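S-adenosylmethionine:tRNA ribosyltransferase-isomerase (PDB 1VKY) probably transfers and isomerises the ribose of S-adenosylmethionine onto the 7-aminomethyl group of preQ1-tRNA, yielding epoxyqueuosine in the tRNA. Local coordinates at residues G101-L106 with L149-G154; R132-T137 with V238-V243. All coordinates share one frame; numbering follows the deposited sequence.

Contact 1 (G101-L106 with L149-G154); sequences GIWKCL and LIFEKG
Trp103 and Phe151 share one first torsion, CG opposite the carbonyl carbon (chi1 -71° and -64°), and with it their rings converge from strand 102-108 and helix 147-153. The six-membered ring of the indole meets Phe151 at CZ and CE2, Trp103 CZ2 lying 3.8 Å from Phe151 CZ, near the plane of the phenyl ring. The planes are turned 77° from each other, and the centroid of the indole six-membered ring is 5.9 Å from that of Phe151. Ile150 fills in beside the pair: its CD1 rests 4.1 Å from Gly101 CA and 4.3 Å from Trp103 NE1. That nitrogen is not wasted on hydrocarbon, since it hydrogen-bonds to OD1 of Asp147 at the start of the helix, which probably limits rotation of the indole; the same carboxylate oxygen also accepts the N-H of Gly101. An alanine in place of Trp103 would probably open a gap beside Phe151 and Ile150 and leave Asp147 without the indole N-H. This is how a short helix is seated on an antiparallel sheet: Trp103 and Ile150 also meet Leu94 of strand 89-97, while Ile150 touches Phe142 of strand 138-143.

Contact 2 (R132-T137 with V238-V243); sequences RGEDGT and VPKETV
Lys240 meets Glu134 from the start of a helix, and the segment that carries it begins two residues earlier, at the end of a strand. Val238 ends strand 234-238, pairing through its backbone with Tyr279 and packing its side chain against Thr266 and Ile270 of helix 261-270. Pro239 follows at the N-cap position, and its carbonyl accepts the first helical bond, Val243 N to Pro239 O at 3.0 Å. Lys240 is then extended beyond CG, its later torsions all in the anti range, which carries the ammonium group across to the loop. There Lys240 NZ donates to Glu134 OE1 at 2.9 Å, on the syn side of the carboxylate and 25° out of its plane. The glutamate comes to meet it crosswise, its chain bent at chi2 (96°). Both residues are exposed and both also touch a crystal neighbour, so the lattice may influence this salt bridge; Glu277 offers the lysine a long, weak second ion pair.

Glu134 rides on a beta hairpin joining strands 125-132 and 138-143. A type I turn runs from Gly133 to Gly136, closed by Gly136 N to Gly133 O at 3.0 Å, and an Asx turn overlaps its end, Asp135 OD1 accepting from Thr137 N at 3.2 Å from above the carboxylate plane. Two residues past Lys240, Thr242 turns inward, its hydroxyl bonded to the carbonyl of Glu208 and its side chain against Ala207 of strand 205-213, and Val243 lies on Tyr279 of strand 279-281.

In the fold
The segments alternate along the chain: 101-106, then 132-137, then 149-154, then 238-243. Contact 1 lies within the six-stranded antiparallel sheet and the helix packed on it, whereas contact 2 leads from a hairpin of that same sheet to the helix that follows strand 234-238 of the nine-stranded mixed sheet. Their centres are 19 Å apart, yet the two touch directly. Lys104 NZ, on the strand of contact 1, forms a salt bridge with Asp135 OD2 at 2.8 Å, and Leu106 CD2 packs on Thr137 CG2. The pair illustrates a buried apolar contact inside one sheet region beside a polar, exposed one spanning two.

Contact 1 (G101-L106 with L149-G154)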
loop_
_atom_site.group_PDB
_atom_site.type_symbol
_atom_site.label_atom_id
_atom_site.label_comp_id
_atom_site.label_asym_id
_atom_site.label_seq_id
_atom_site.Cartn_x
_atom_site.Cartn_y
_atom_site.Cartn_z
ATOM N N GLY B 101 -15.720 -26.671 -15.322
ATOM C CA GLY B 101 -14.986 -27.890 -15.670
ATOM C C GLY B 101 -14.356 -27.964 -17.057
ATOM O O GLY B 101 -13.874 -29.023 -17.430
ATOM N N ILE B 102 -14.373 -26.864 -17.826
ATOM C CA ILE B 102 -13.666 -26.750 -19.118
ATOM C C ILE B 102 -12.784 -25.485 -19.075
ATOM O O ILE B 102 -13.277 -24.335 -18.978
ATOM C CB ILE B 102 -14.652 -26.740 -20.351
ATOM C CG1 ILE B 102 -15.592 -27.935 -20.316
ATOM C CG2 ILE B 102 -13.868 -26.746 -21.663
ATOM C CD1 ILE B 102 -16.534 -28.028 -21.497
ATOM N N TRP B 103 -11.471 -25.715 -19.134
ATOM C CA TRP B 103 -10.467 -24.685 -18.980
ATOM C C TRP B 103 -9.408 -24.713 -20.070
ATOM O O TRP B 103 -8.960 -25.791 -20.473
ATOM C CB TRP B 103 -9.747 -24.912 -17.642
ATOM C CG TRP B 103 -10.577 -24.616 -16.457
ATOM C CD1 TRP B 103 -11.592 -25.391 -15.933
ATOM C CD2 TRP B 103 -10.483 -23.470 -15.630
ATOM N NE1 TRP B 103 -12.127 -24.777 -14.833
ATOM C CE2 TRP B 103 -11.471 -23.594 -14.624
ATOM C CE3 TRP B 103 -9.667 -22.341 -15.632
ATOM C CZ2 TRP B 103 -11.646 -22.641 -13.631
ATOM C CZ3 TRP B 103 -9.830 -21.407 -14.639
ATOM C CH2 TRP B 103 -10.824 -21.565 -13.655
ATOM N N LYS B 104 -8.988 -23.523 -20.517
ATOM C CA LYS B 104 -7.769 -23.370 -21.268
ATOM C C LYS B 104 -6.654 -23.466 -20.275
ATOM O O LYS B 104 -6.664 -22.763 -19.271
ATOM C CB LYS B 104 -7.676 -22.010 -21.961
ATOM C CG LYS B 104 -8.599 -21.880 -23.129
ATOM C CD LYS B 104 -8.673 -20.452 -23.637
ATOM C CE LYS B 104 -7.357 -19.937 -24.149
ATOM N NZ LYS B 104 -7.117 -20.424 -25.503
ATOM N N CYS B 105 -5.694 -24.325 -20.578
ATOM C CA CYS B 105 -4.614 -24.666 -19.664
ATOM C C CYS B 105 -3.282 -24.601 -20.364
ATOM O O CYS B 105 -3.169 -24.824 -21.563
ATOM C CB CYS B 105 -4.801 -26.094 -19.141
ATOM S SG CYS B 105 -6.312 -26.304 -18.169
ATOM N N LEU B 106 -2.257 -24.343 -19.568
ATOM C CA LEU B 106 -0.888 -24.473 -20.014
ATOM C C LEU B 106 -0.467 -25.873 -19.596
ATOM O O LEU B 106 -0.559 -26.211 -18.421
ATOM C CB LEU B 106 -0.029 -23.383 -19.337
ATOM C CG LEU B 106 0.888 -22.621 -20.248
ATOM C CD1 LEU B 106 2.046 -23.542 -20.610
ATOM C CD2 LEU B 106 0.167 -22.130 -21.486
ATOM N N LEU B 149 -13.688 -29.195 -6.969
ATOM C CA LEU B 149 -12.813 -30.351 -6.924
ATOM C C LEU B 149 -11.454 -30.043 -7.554
ATOM O O LEU B 149 -10.402 -30.330 -6.977
ATOM C CB LEU B 149 -13.457 -31.532 -7.639
ATOM C CG LEU B 149 -12.622 -32.816 -7.687
ATOM C CD1 LEU B 149 -12.219 -33.249 -6.284
ATOM C CD2 LEU B 149 -13.390 -33.922 -8.397
ATOM N N ILE B 150 -11.484 -29.446 -8.739
ATOM C CA ILE B 150 -10.253 -29.112 -9.455
ATOM C C ILE B 150 -9.357 -28.207 -8.578
ATOM O O ILE B 150 -8.153 -28.417 -8.460
ATOM C CB ILE B 150 -10.575 -28.412 -10.799
ATOM C CG1 ILE B 150 -11.261 -29.380 -11.783
ATOM C CG2 ILE B 150 -9.305 -27.854 -11.408
ATOM C CD1 ILE B 150 -11.979 -28.641 -12.912
ATOM N N PHE B 151 -9.945 -27.196 -7.970
ATOM C CA PHE B 151 -9.157 -26.280 -7.163
ATOM C C PHE B 151 -8.605 -27.010 -5.930
ATOM O O PHE B 151 -7.427 -26.840 -5.576
ATOM C CB PHE B 151 -10.001 -25.087 -6.718
ATOM C CG PHE B 151 -10.489 -24.202 -7.835
ATOM C CD1 PHE B 151 -11.569 -23.360 -7.620
ATOM C CD2 PHE B 151 -9.890 -24.197 -9.078
ATOM C CE1 PHE B 151 -12.036 -22.537 -8.614
ATOM C CE2 PHE B 151 -10.368 -23.365 -10.083
ATOM C CZ PHE B 151 -11.433 -22.543 -9.844
ATOM N N GLU B 152 -9.449 -27.847 -5.311
ATOM C CA GLU B 152 -9.037 -28.668 -4.172
ATOM C C GLU B 152 -7.819 -29.497 -4.538
ATOM O O GLU B 152 -6.800 -29.426 -3.865
ATOM C CB GLU B 152 -10.174 -29.588 -3.710
ATOM C CG GLU B 152 -11.346 -28.856 -3.072
ATOM N N LYS B 153 -7.928 -30.267 -5.617
ATOM C CA LYS B 153 -6.801 -31.050 -6.132
ATOM C C LYS B 153 -5.536 -30.218 -6.454
ATOM O O LYS B 153 -4.452 -30.787 -6.548
ATOM C CB LYS B 153 -7.220 -31.834 -7.386
ATOM C CG LYS B 153 -7.610 -33.292 -7.195
ATOM C CD LYS B 153 -8.668 -33.522 -6.127
ATOM N N GLY B 154 -5.661 -28.898 -6.647
ATOM C CA GLY B 154 -4.508 -28.048 -6.972
ATOM C C GLY B 154 -4.301 -26.899 -6.008
ATOM O O GLY B 154 -3.740 -27.087 -4.923
#

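Contact 2 (R132-T137 with V238-V243)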
loop_
_atom_site.group_PDB
_atom_site.type_symbol
_atom_site.label_atom_id
_atom_site.label_comp_id
_atom_site.label_asym_id
_atom_site.label_seq_id
_atom_site.Cartn_x
_atom_site.Cartn_y
_atom_site.Cartn_z
ATOM N N ARG B 132 -6.504 -27.681 -29.013
ATOM C CA ARG B 132 -5.356 -26.810 -28.780
ATOM C C ARG B 132 -5.725 -25.420 -29.249
ATOM O O ARG B 132 -6.335 -25.253 -30.325
ATOM C CB ARG B 132 -4.119 -27.274 -29.568
ATOM C CG ARG B 132 -2.859 -26.438 -29.224
ATOM C CD ARG B 132 -1.604 -26.626 -30.117
ATOM N NE ARG B 132 -0.647 -25.507 -29.949
ATOM C CZ ARG B 132 0.686 -25.582 -30.121
ATOM N NH1 ARG B 132 1.282 -26.716 -30.488
ATOM N NH2 ARG B 132 1.440 -24.506 -29.927
ATOM N N GLY B 133 -5.359 -24.426 -28.441
ATOM C CA GLY B 133 -5.538 -23.052 -28.827
ATOM C C GLY B 133 -4.443 -22.638 -29.742
ATOM O O GLY B 133 -3.320 -23.189 -29.695
ATOM N N GLU B 134 -4.785 -21.650 -30.583
ATOM C CA GLU B 134 -3.830 -20.921 -31.419
ATOM C C GLU B 134 -2.719 -20.269 -30.554
ATOM O O GLU B 134 -1.630 -19.974 -31.048
ATOM C CB GLU B 134 -4.559 -19.822 -32.245
ATOM C CG GLU B 134 -5.552 -20.323 -33.319
ATOM C CD GLU B 134 -7.012 -20.371 -32.851
ATOM O OE1 GLU B 134 -7.858 -19.608 -33.404
ATOM O OE2 GLU B 134 -7.308 -21.164 -31.931
ATOM N N ASP B 135 -3.026 -20.047 -29.278
ATOM C CA ASP B 135 -2.098 -19.449 -28.319
ATOM C C ASP B 135 -1.152 -20.463 -27.667
ATOM O O ASP B 135 -0.282 -20.074 -26.893
ATOM C CB ASP B 135 -2.862 -18.634 -27.232
ATOM C CG ASP B 135 -4.021 -19.403 -26.556
ATOM O OD1 ASP B 135 -4.079 -20.663 -26.603
ATOM O OD2 ASP B 135 -4.916 -18.793 -25.903
ATOM N N GLY B 136 -1.323 -21.750 -27.965
ATOM C CA GLY B 136 -0.470 -22.809 -27.390
ATOM C C GLY B 136 -1.029 -23.523 -26.168
ATOM O O GLY B 136 -0.372 -24.367 -25.571
ATOM N N THR B 137 -2.242 -23.163 -25.768
ATOM C CA THR B 137 -2.863 -23.788 -24.622
ATOM C C THR B 137 -3.557 -25.042 -25.094
ATOM O O THR B 137 -3.579 -25.342 -26.296
ATOM C CB THR B 137 -3.854 -22.829 -23.982
ATOM O OG1 THR B 137 -4.777 -22.379 -24.981
ATOM C CG2 THR B 137 -3.126 -21.514 -23.490
ATOM N N VAL B 238 -3.066 -12.272 -24.242
ATOM C CA VAL B 238 -3.769 -11.299 -25.057
ATOM C C VAL B 238 -4.831 -12.066 -25.806
ATOM O O VAL B 238 -4.568 -12.755 -26.794
ATOM C CB VAL B 238 -2.854 -10.579 -26.084
ATOM C CG1 VAL B 238 -3.612 -9.417 -26.753
ATOM C CG2 VAL B 238 -1.621 -10.032 -25.393
ATOM N N PRO B 239 -6.052 -11.969 -25.318
ATOM C CA PRO B 239 -7.108 -12.765 -25.844
ATOM C C PRO B 239 -7.629 -12.267 -27.177
ATOM O O PRO B 239 -7.354 -11.146 -27.605
ATOM C CB PRO B 239 -8.186 -12.681 -24.733
ATOM C CG PRO B 239 -7.970 -11.374 -24.084
ATOM C CD PRO B 239 -6.494 -11.091 -24.206
ATOM N N LYS B 240 -8.406 -13.122 -27.828
ATOM C CA LYS B 240 -8.890 -12.885 -29.174
ATOM C C LYS B 240 -9.586 -11.555 -29.305
ATOM O O LYS B 240 -9.391 -10.875 -30.270
ATOM C CB LYS B 240 -9.862 -13.986 -29.604
ATOM C CG LYS B 240 -9.226 -15.356 -29.879
ATOM C CD LYS B 240 -10.184 -16.334 -30.548
ATOM C CE LYS B 240 -9.448 -17.413 -31.392
ATOM N NZ LYS B 240 -10.185 -18.000 -32.589
ATOM N N GLU B 241 -10.420 -11.189 -28.330
ATOM C CA GLU B 241 -11.206 -9.949 -28.415
ATOM C C GLU B 241 -10.270 -8.717 -28.348
ATOM O O GLU B 241 -10.464 -7.718 -29.046
ATOM C CB GLU B 241 -12.297 -9.900 -27.313
ATOM C CG GLU B 241 -11.837 -10.230 -25.923
ATOM C CD GLU B 241 -11.888 -11.719 -25.483
ATOM O OE1 GLU B 241 -11.739 -12.690 -26.298
ATOM O OE2 GLU B 241 -12.030 -11.902 -24.239
ATOM N N THR B 242 -9.205 -8.833 -27.579
ATOM C CA THR B 242 -8.198 -7.763 -27.525
ATOM C C THR B 242 -7.378 -7.656 -28.792
ATOM O O THR B 242 -7.121 -6.565 -29.282
ATOM C CB THR B 242 -7.264 -8.002 -26.352
ATOM O OG1 THR B 242 -8.026 -7.981 -25.151
ATOM C CG2 THR B 242 -6.244 -6.818 -26.183
ATOM N N VAL B 243 -6.959 -8.792 -29.349
ATOM C CA VAL B 243 -6.272 -8.776 -30.625
ATOM C C VAL B 243 -7.124 -8.092 -31.697
ATOM O O VAL B 243 -6.613 -7.307 -32.499
ATOM C CB VAL B 243 -5.837 -10.226 -31.072
ATOM C CG1 VAL B 243 -5.265 -10.227 -32.499
ATOM C CG2 VAL B 243 -4.809 -10.820 -30.099
#